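Local coordinates for tartrate dehydrogenase/decarboxylase (Pseudomonas putida, PDB 3FLK), which oxidises tartrate with NAD, converts meso-tartrate to D-glycerate and oxidatively decarboxylates D-malate to pyruvate, using magnesium or manganese, at residues P298-E310 with A322-I334. The protein carries 1 engineered substitution. Sequence-based numbering, arbitrary orientation.
With SO4 (sulfate ion), chain J.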
ATOM      1  N   PRO A 298     -21.779 -11.061  -4.278  1.00 11.76           N
ATOM      2  CA  PRO A 298     -22.635  -9.895  -4.486  1.00 11.58           C
ATOM      3  C   PRO A 298     -22.814  -9.001  -3.252  1.00 11.47           C
ATOM      4  O   PRO A 298     -23.502  -7.979  -3.342  1.00 11.36           O
ATOM      5  CB  PRO A 298     -23.977 -10.526  -4.854  1.00 11.65           C
ATOM      6  CG  PRO A 298     -24.000 -11.807  -4.070  1.00 11.66           C
ATOM      7  CD  PRO A 298     -22.566 -12.253  -3.897  1.00 11.68           C
ATOM      8  N   ILE A 299     -22.215  -9.372  -2.120  1.00 11.24           N
ATOM      9  CA  ILE A 299     -22.439  -8.629  -0.872  1.00 11.32           C
ATOM     10  C   ILE A 299     -21.965  -7.171  -0.957  1.00 11.42           C
ATOM     11  O   ILE A 299     -22.646  -6.269  -0.465  1.00 11.43           O
ATOM     12  CB  ILE A 299     -21.857  -9.356   0.378  1.00 11.27           C
ATOM     13  CG1 ILE A 299     -22.634 -10.656   0.643  1.00 11.50           C
ATOM     14  CG2 ILE A 299     -21.912  -8.446   1.613  1.00 10.74           C
ATOM     15  CD1 ILE A 299     -22.045 -11.544   1.731  1.00 11.08           C
ATOM     16  N   ALA A 300     -20.820  -6.946  -1.600  1.00 11.61           N
ATOM     17  CA  ALA A 300     -20.292  -5.591  -1.793  1.00 11.82           C
ATOM     18  C   ALA A 300     -21.296  -4.698  -2.518  1.00 12.06           C
ATOM     19  O   ALA A 300     -21.552  -3.569  -2.093  1.00 12.19           O
ATOM     20  CB  ALA A 300     -18.966  -5.631  -2.543  1.00 11.66           C
HETATM   21  N   MSE A 301     -21.866  -5.223  -3.601  1.00 12.37           N
HETATM   22  CA  MSE A 301     -22.903  -4.539  -4.369  1.00 13.11           C
HETATM   23  C   MSE A 301     -24.138  -4.250  -3.511  1.00 12.70           C
HETATM   24  O   MSE A 301     -24.666  -3.138  -3.536  1.00 12.46           O
HETATM   25  CB  MSE A 301     -23.294  -5.382  -5.587  1.00 13.73           C
HETATM   26  CG  MSE A 301     -24.202  -4.685  -6.590  1.00 16.51           C
HETATM   27 SE   MSE A 301     -23.225  -3.435  -7.728  1.00 25.51          SE
HETATM   28  CE  MSE A 301     -23.659  -1.772  -6.829  1.00 21.77           C
ATOM     29  N   ILE A 302     -24.578  -5.253  -2.753  1.00 12.50           N
ATOM     30  CA  ILE A 302     -25.783  -5.150  -1.921  1.00 12.33           C
ATOM     31  C   ILE A 302     -25.602  -4.139  -0.782  1.00 12.27           C
ATOM     32  O   ILE A 302     -26.458  -3.281  -0.565  1.00 12.07           O
ATOM     33  CB  ILE A 302     -26.220  -6.542  -1.384  1.00 12.18           C
ATOM     34  CG1 ILE A 302     -26.706  -7.421  -2.545  1.00 12.31           C
ATOM     35  CG2 ILE A 302     -27.325  -6.405  -0.334  1.00 12.53           C
ATOM     36  CD1 ILE A 302     -26.601  -8.921  -2.293  1.00 12.05           C
ATOM     37  N   TRP A 303     -24.482  -4.244  -0.072  1.00 12.40           N
ATOM     38  CA  TRP A 303     -24.134  -3.310   0.999  1.00 12.69           C
ATOM     39  C   TRP A 303     -24.054  -1.872   0.463  1.00 12.81           C
ATOM     40  O   TRP A 303     -24.546  -0.945   1.106  1.00 12.77           O
ATOM     41  CB  TRP A 303     -22.816  -3.737   1.654  1.00 12.57           C
ATOM     42  CG  TRP A 303     -22.450  -3.043   2.954  1.00 12.56           C
ATOM     43  CD1 TRP A 303     -23.024  -1.922   3.497  1.00 12.78           C
ATOM     44  CD2 TRP A 303     -21.390  -3.415   3.841  1.00 12.35           C
ATOM     45  NE1 TRP A 303     -22.397  -1.589   4.675  1.00 12.23           N
ATOM     46  CE2 TRP A 303     -21.388  -2.486   4.908  1.00 12.84           C
ATOM     47  CE3 TRP A 303     -20.440  -4.446   3.842  1.00 12.57           C
ATOM     48  CZ2 TRP A 303     -20.471  -2.558   5.962  1.00 12.73           C
ATOM     49  CZ3 TRP A 303     -19.530  -4.517   4.891  1.00 12.44           C
ATOM     50  CH2 TRP A 303     -19.554  -3.577   5.937  1.00 12.77           C
ATOM     51  N   SER A 304     -23.459  -1.696  -0.717  1.00 13.23           N
ATOM     52  CA  SER A 304     -23.446  -0.390  -1.402  1.00 13.73           C
ATOM     53  C   SER A 304     -24.854   0.171  -1.585  1.00 13.97           C
ATOM     54  O   SER A 304     -25.068   1.378  -1.459  1.00 13.80           O
ATOM     55  CB  SER A 304     -22.762  -0.485  -2.767  1.00 13.56           C
ATOM     56  OG  SER A 304     -21.377  -0.723  -2.622  1.00 14.76           O
ATOM     57  N   GLY A 305     -25.802  -0.718  -1.884  1.00 14.33           N
ATOM     58  CA  GLY A 305     -27.209  -0.353  -2.022  1.00 14.93           C
ATOM     59  C   GLY A 305     -27.807   0.133  -0.719  1.00 15.34           C
ATOM     60  O   GLY A 305     -28.561   1.107  -0.706  1.00 15.39           O
ATOM     61  N   ALA A 306     -27.469  -0.550   0.373  1.00 15.72           N
ATOM     62  CA  ALA A 306     -27.889  -0.143   1.711  1.00 16.38           C
ATOM     63  C   ALA A 306     -27.367   1.252   2.063  1.00 16.91           C
ATOM     64  O   ALA A 306     -28.104   2.073   2.618  1.00 16.89           O
ATOM     65  CB  ALA A 306     -27.442  -1.161   2.748  1.00 16.13           C
ATOM     66  N   LEU A 307     -26.103   1.517   1.724  1.00 17.53           N
ATOM     67  CA  LEU A 307     -25.504   2.840   1.918  1.00 18.31           C
ATOM     68  C   LEU A 307     -26.240   3.907   1.113  1.00 18.89           C
ATOM     69  O   LEU A 307     -26.423   5.030   1.587  1.00 18.75           O
ATOM     70  CB  LEU A 307     -24.013   2.836   1.548  1.00 18.16           C
ATOM     71  CG  LEU A 307     -23.057   1.959   2.365  1.00 18.18           C
ATOM     72  CD1 LEU A 307     -21.639   2.085   1.828  1.00 18.37           C
ATOM     73  CD2 LEU A 307     -23.100   2.306   3.850  1.00 18.42           C
HETATM   74  N   MSE A 308     -26.657   3.540  -0.097  1.00 19.77           N
HETATM   75  CA  MSE A 308     -27.411   4.423  -0.983  1.00 21.26           C
HETATM   76  C   MSE A 308     -28.747   4.846  -0.369  1.00 20.95           C
HETATM   77  O   MSE A 308     -29.114   6.022  -0.426  1.00 20.90           O
HETATM   78  CB  MSE A 308     -27.628   3.753  -2.343  1.00 21.28           C
HETATM   79  CG  MSE A 308     -28.363   4.608  -3.361  1.00 21.93           C
HETATM   80 SE   MSE A 308     -28.250   3.865  -5.147  1.00 24.93          SE
HETATM   81  CE  MSE A 308     -29.296   5.181  -6.082  1.00 24.37           C
ATOM     82  N   LEU A 309     -29.459   3.886   0.220  1.00 20.91           N
ATOM     83  CA  LEU A 309     -30.747   4.158   0.858  1.00 21.09           C
ATOM     84  C   LEU A 309     -30.576   5.022   2.100  1.00 21.31           C
ATOM     85  O   LEU A 309     -31.373   5.929   2.345  1.00 21.27           O
ATOM     86  CB  LEU A 309     -31.476   2.855   1.209  1.00 20.81           C
ATOM     87  CG  LEU A 309     -31.913   1.938   0.061  1.00 20.68           C
ATOM     88  CD1 LEU A 309     -32.740   0.778   0.606  1.00 20.84           C
ATOM     89  CD2 LEU A 309     -32.693   2.696  -1.016  1.00 19.93           C
ATOM     90  N   GLU A 310     -29.531   4.737   2.873  1.00 21.73           N
ATOM     91  CA  GLU A 310     -29.191   5.524   4.054  1.00 22.45           C
ATOM     92  C   GLU A 310     -28.937   6.989   3.675  1.00 22.55           C
ATOM     93  O   GLU A 310     -29.421   7.901   4.350  1.00 22.45           O
ATOM     94  CB  GLU A 310     -27.972   4.920   4.760  1.00 22.32           C
ATOM     95  CG  GLU A 310     -27.696   5.478   6.154  1.00 23.18           C
ATOM     96  CD  GLU A 310     -26.512   4.810   6.835  1.00 23.37           C
ATOM     97  OE1 GLU A 310     -25.449   4.666   6.192  1.00 25.05           O
ATOM     98  OE2 GLU A 310     -26.641   4.430   8.019  1.00 24.70           O
ATOM     99  N   ALA A 322     -34.612   0.324   6.369  1.00 22.84           N
ATOM    100  CA  ALA A 322     -34.290  -0.484   5.194  1.00 22.42           C
ATOM    101  C   ALA A 322     -32.792  -0.785   5.133  1.00 22.18           C
ATOM    102  O   ALA A 322     -32.401  -1.928   4.892  1.00 21.97           O
ATOM    103  CB  ALA A 322     -34.755   0.202   3.922  1.00 22.31           C
ATOM    104  N   HIS A 323     -31.969   0.240   5.371  1.00 21.86           N
ATOM    105  CA  HIS A 323     -30.518   0.071   5.487  1.00 21.68           C
ATOM    106  C   HIS A 323     -30.170  -0.950   6.565  1.00 21.71           C
ATOM    107  O   HIS A 323     -29.415  -1.892   6.316  1.00 21.66           O
ATOM    108  CB  HIS A 323     -29.823   1.406   5.795  1.00 21.46           C
ATOM    109  CG  HIS A 323     -28.409   1.253   6.265  1.00 21.19           C
ATOM    110  ND1 HIS A 323     -28.080   1.065   7.591  1.00 20.99           N
ATOM    111  CD2 HIS A 323     -27.238   1.240   5.583  1.00 20.74           C
ATOM    112  CE1 HIS A 323     -26.769   0.948   7.705  1.00 21.24           C
ATOM    113  NE2 HIS A 323     -26.235   1.052   6.502  1.00 20.67           N
ATOM    114  N   ASP A 324     -30.729  -0.751   7.759  1.00 21.82           N
ATOM    115  CA  ASP A 324     -30.453  -1.603   8.915  1.00 22.16           C
ATOM    116  C   ASP A 324     -30.869  -3.057   8.685  1.00 22.15           C
ATOM    117  O   ASP A 324     -30.161  -3.976   9.095  1.00 22.22           O
ATOM    118  CB  ASP A 324     -31.131  -1.044  10.175  1.00 22.21           C
ATOM    119  CG  ASP A 324     -30.597   0.330  10.581  1.00 23.17           C
ATOM    120  OD1 ASP A 324     -29.727   0.895   9.876  1.00 22.88           O
ATOM    121  OD2 ASP A 324     -31.063   0.855  11.617  1.00 23.73           O
ATOM    122  N   ASP A 325     -32.012  -3.258   8.030  1.00 22.33           N
ATOM    123  CA  ASP A 325     -32.500  -4.604   7.712  1.00 22.61           C
ATOM    124  C   ASP A 325     -31.626  -5.306   6.679  1.00 22.59           C
ATOM    125  O   ASP A 325     -31.446  -6.522   6.737  1.00 22.47           O
ATOM    126  CB  ASP A 325     -33.954  -4.563   7.232  1.00 22.71           C
ATOM    127  CG  ASP A 325     -34.951  -4.464   8.380  1.00 23.37           C
ATOM    128  OD1 ASP A 325     -34.526  -4.430   9.556  1.00 23.75           O
ATOM    129  OD2 ASP A 325     -36.165  -4.424   8.100  1.00 24.21           O
HETATM  130  N   MSE A 326     -31.086  -4.534   5.737  1.00 22.66           N
HETATM  131  CA  MSE A 326     -30.176  -5.070   4.728  1.00 23.20           C
HETATM  132  C   MSE A 326     -28.866  -5.545   5.349  1.00 22.03           C
HETATM  133  O   MSE A 326     -28.362  -6.611   4.999  1.00 21.72           O
HETATM  134  CB  MSE A 326     -29.929  -4.047   3.620  1.00 23.02           C
HETATM  135  CG  MSE A 326     -31.127  -3.878   2.703  1.00 24.11           C
HETATM  136 SE   MSE A 326     -30.921  -2.527   1.331  1.00 27.04          SE
HETATM  137  CE  MSE A 326     -29.592  -3.430   0.223  1.00 25.01           C
ATOM    138  N   LEU A 327     -28.337  -4.763   6.287  1.00 21.35           N
ATOM    139  CA  LEU A 327     -27.142  -5.151   7.034  1.00 20.68           C
ATOM    140  C   LEU A 327     -27.405  -6.367   7.919  1.00 20.31           C
ATOM    141  O   LEU A 327     -26.564  -7.256   8.014  1.00 20.13           O
ATOM    142  CB  LEU A 327     -26.608  -3.980   7.866  1.00 20.65           C
ATOM    143  CG  LEU A 327     -25.518  -3.084   7.256  1.00 20.60           C
ATOM    144  CD1 LEU A 327     -24.178  -3.823   7.145  1.00 20.35           C
ATOM    145  CD2 LEU A 327     -25.929  -2.496   5.908  1.00 19.78           C
ATOM    146  N   ASN A 328     -28.575  -6.392   8.553  1.00 20.02           N
ATOM    147  CA  ASN A 328     -29.028  -7.534   9.345  1.00 19.81           C
ATOM    148  C   ASN A 328     -29.074  -8.804   8.494  1.00 19.33           C
ATOM    149  O   ASN A 328     -28.561  -9.846   8.901  1.00 19.21           O
ATOM    150  CB  ASN A 328     -30.407  -7.237   9.957  1.00 20.09           C
ATOM    151  CG  ASN A 328     -30.782  -8.194  11.089  1.00 20.86           C
ATOM    152  OD1 ASN A 328     -30.162  -9.238  11.282  1.00 22.50           O
ATOM    153  ND2 ASN A 328     -31.816  -7.831  11.841  1.00 22.44           N
ATOM    154  N   ALA A 329     -29.668  -8.696   7.306  1.00 19.00           N
ATOM    155  CA  ALA A 329     -29.779  -9.819   6.372  1.00 18.85           C
ATOM    156  C   ALA A 329     -28.406 -10.310   5.900  1.00 18.68           C
ATOM    157  O   ALA A 329     -28.169 -11.515   5.821  1.00 18.60           O
ATOM    158  CB  ALA A 329     -30.655  -9.436   5.183  1.00 18.79           C
ATOM    159  N   ILE A 330     -27.513  -9.370   5.592  1.00 18.47           N
ATOM    160  CA  ILE A 330     -26.134  -9.686   5.207  1.00 18.41           C
ATOM    161  C   ILE A 330     -25.412 -10.445   6.328  1.00 18.40           C
ATOM    162  O   ILE A 330     -24.809 -11.490   6.078  1.00 18.26           O
ATOM    163  CB  ILE A 330     -25.344  -8.409   4.784  1.00 18.34           C
ATOM    164  CG1 ILE A 330     -25.818  -7.920   3.411  1.00 18.24           C
ATOM    165  CG2 ILE A 330     -23.839  -8.682   4.750  1.00 18.48           C
ATOM    166  CD1 ILE A 330     -25.476  -6.465   3.100  1.00 18.40           C
ATOM    167  N   GLU A 331     -25.497  -9.923   7.554  1.00 18.49           N
ATOM    168  CA  GLU A 331     -24.892 -10.550   8.737  1.00 18.94           C
ATOM    169  C   GLU A 331     -25.361 -11.991   8.940  1.00 18.60           C
ATOM    170  O   GLU A 331     -24.549 -12.883   9.187  1.00 18.36           O
ATOM    171  CB  GLU A 331     -25.205  -9.739  10.002  1.00 18.86           C
ATOM    172  CG  GLU A 331     -24.443  -8.427  10.142  1.00 19.88           C
ATOM    173  CD  GLU A 331     -25.091  -7.462  11.134  1.00 20.49           C
ATOM    174  OE1 GLU A 331     -25.866  -7.911  12.010  1.00 22.74           O
ATOM    175  OE2 GLU A 331     -24.828  -6.243  11.031  1.00 22.57           O
ATOM    176  N   ARG A 332     -26.671 -12.204   8.832  1.00 18.61           N
ATOM    177  CA  ARG A 332     -27.276 -13.524   9.059  1.00 18.76           C
ATOM    178  C   ARG A 332     -26.826 -14.560   8.031  1.00 18.49           C
ATOM    179  O   ARG A 332     -26.491 -15.692   8.382  1.00 18.41           O
ATOM    180  CB  ARG A 332     -28.804 -13.416   9.085  1.00 18.92           C
ATOM    181  CG  ARG A 332     -29.350 -12.767  10.351  1.00 20.02           C
ATOM    182  CD  ARG A 332     -30.831 -12.462  10.228  1.00 22.39           C
ATOM    183  NE  ARG A 332     -31.388 -11.945  11.477  1.00 24.53           N
ATOM    184  CZ  ARG A 332     -32.121 -12.659  12.329  1.00 25.48           C
ATOM    185  NH1 ARG A 332     -32.404 -13.932  12.075  1.00 26.05           N
ATOM    186  NH2 ARG A 332     -32.578 -12.095  13.438  1.00 26.14           N
ATOM    187  N   VAL A 333     -26.810 -14.154   6.765  1.00 18.35           N
ATOM    188  CA  VAL A 333     -26.396 -15.013   5.659  1.00 18.20           C
ATOM    189  C   VAL A 333     -24.926 -15.443   5.794  1.00 18.06           C
ATOM    190  O   VAL A 333     -24.588 -16.611   5.567  1.00 17.85           O
ATOM    191  CB  VAL A 333     -26.701 -14.323   4.301  1.00 18.33           C
ATOM    192  CG1 VAL A 333     -25.767 -14.783   3.203  1.00 18.77           C
ATOM    193  CG2 VAL A 333     -28.161 -14.551   3.910  1.00 18.20           C
ATOM    194  N   ILE A 334     -24.068 -14.502   6.189  1.00 17.95           N
ATOM    195  CA  ILE A 334     -22.655 -14.791   6.461  1.00 17.93           C
ATOM    196  C   ILE A 334     -22.507 -15.780   7.629  1.00 18.27           C
ATOM    197  O   ILE A 334     -21.746 -16.748   7.536  1.00 18.05           O
ATOM    198  CB  ILE A 334     -21.841 -13.493   6.728  1.00 17.85           C
ATOM    199  CG1 ILE A 334     -21.684 -12.685   5.432  1.00 17.62           C
ATOM    200  CG2 ILE A 334     -20.477 -13.820   7.324  1.00 17.59           C
ATOM    201  CD1 ILE A 334     -21.118 -11.275   5.626  1.00 17.64           C
TER
HETATM  202  S   SO4 J 406     -22.902   0.501   7.773  1.00 43.69           S
HETATM  203  O1  SO4 J 406     -21.477   0.773   7.609  1.00 43.85           O
HETATM  204  O2  SO4 J 406     -23.550   1.655   8.389  1.00 44.02           O
HETATM  205  O3  SO4 J 406     -23.515   0.245   6.474  1.00 43.15           O
HETATM  206  O4  SO4 J 406     -23.072  -0.665   8.639  1.00 43.65           O
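His323 lies edge-on to Ala306 and layered between two side chains. Its CD2 is 3.2 Å from Ala306 O, the carboxylate of Glu310 stacks over one face with the planes 19° apart, and Leu327 CD2 covers the opposite face. With CG anti to the backbone N (chi1 165°), the ring reaches across the neighbouring helix to the sulfate, and both nitrogens are engaged: ND1 gives a nearly straight 2.8 Å bond to Asp324 OD1, in the ring plane, while NE2 donates to sulfate O3. Trp303 NE1 donates to that same oxygen (2.8 Å), so indole and imidazole meet at one atom of an ion probably taken from the crystallisation liquor; Arg111 binds it too. An alanine in place of His323 would probably cost the sulfate one of its donors, leave Asp324 OD1 without its imidazole mate and uncover the Glu310 carboxylate.

Leu327 also serves the indole, its CD1 sitting 4.0 Å from the centroid of the five-membered ring in a CH-pi contact. Deeper in, Met326, a selenomethionine, is a knob in the hole formed by Ile302, Gly305, Ala306 and Leu309. Its chain bends at chi3, which turns CE toward the backbone at Ile302 O, while SE meets Leu309 CD1 at 3.8 Å. Beyond it Ile330 slides past Ile299 and Ile302 in opposite directions, CG2 against Ile299 CG2 at 3.7 Å, and Ile334 completes the row.

Helices 17-35 and 349-361 pack against this apolar layer. The whole is an antiparallel helical hairpin, axes 8.5 Å apart at 162°, within the isocitrate/isopropylmalate dehydrogenase fold, away from the metal site.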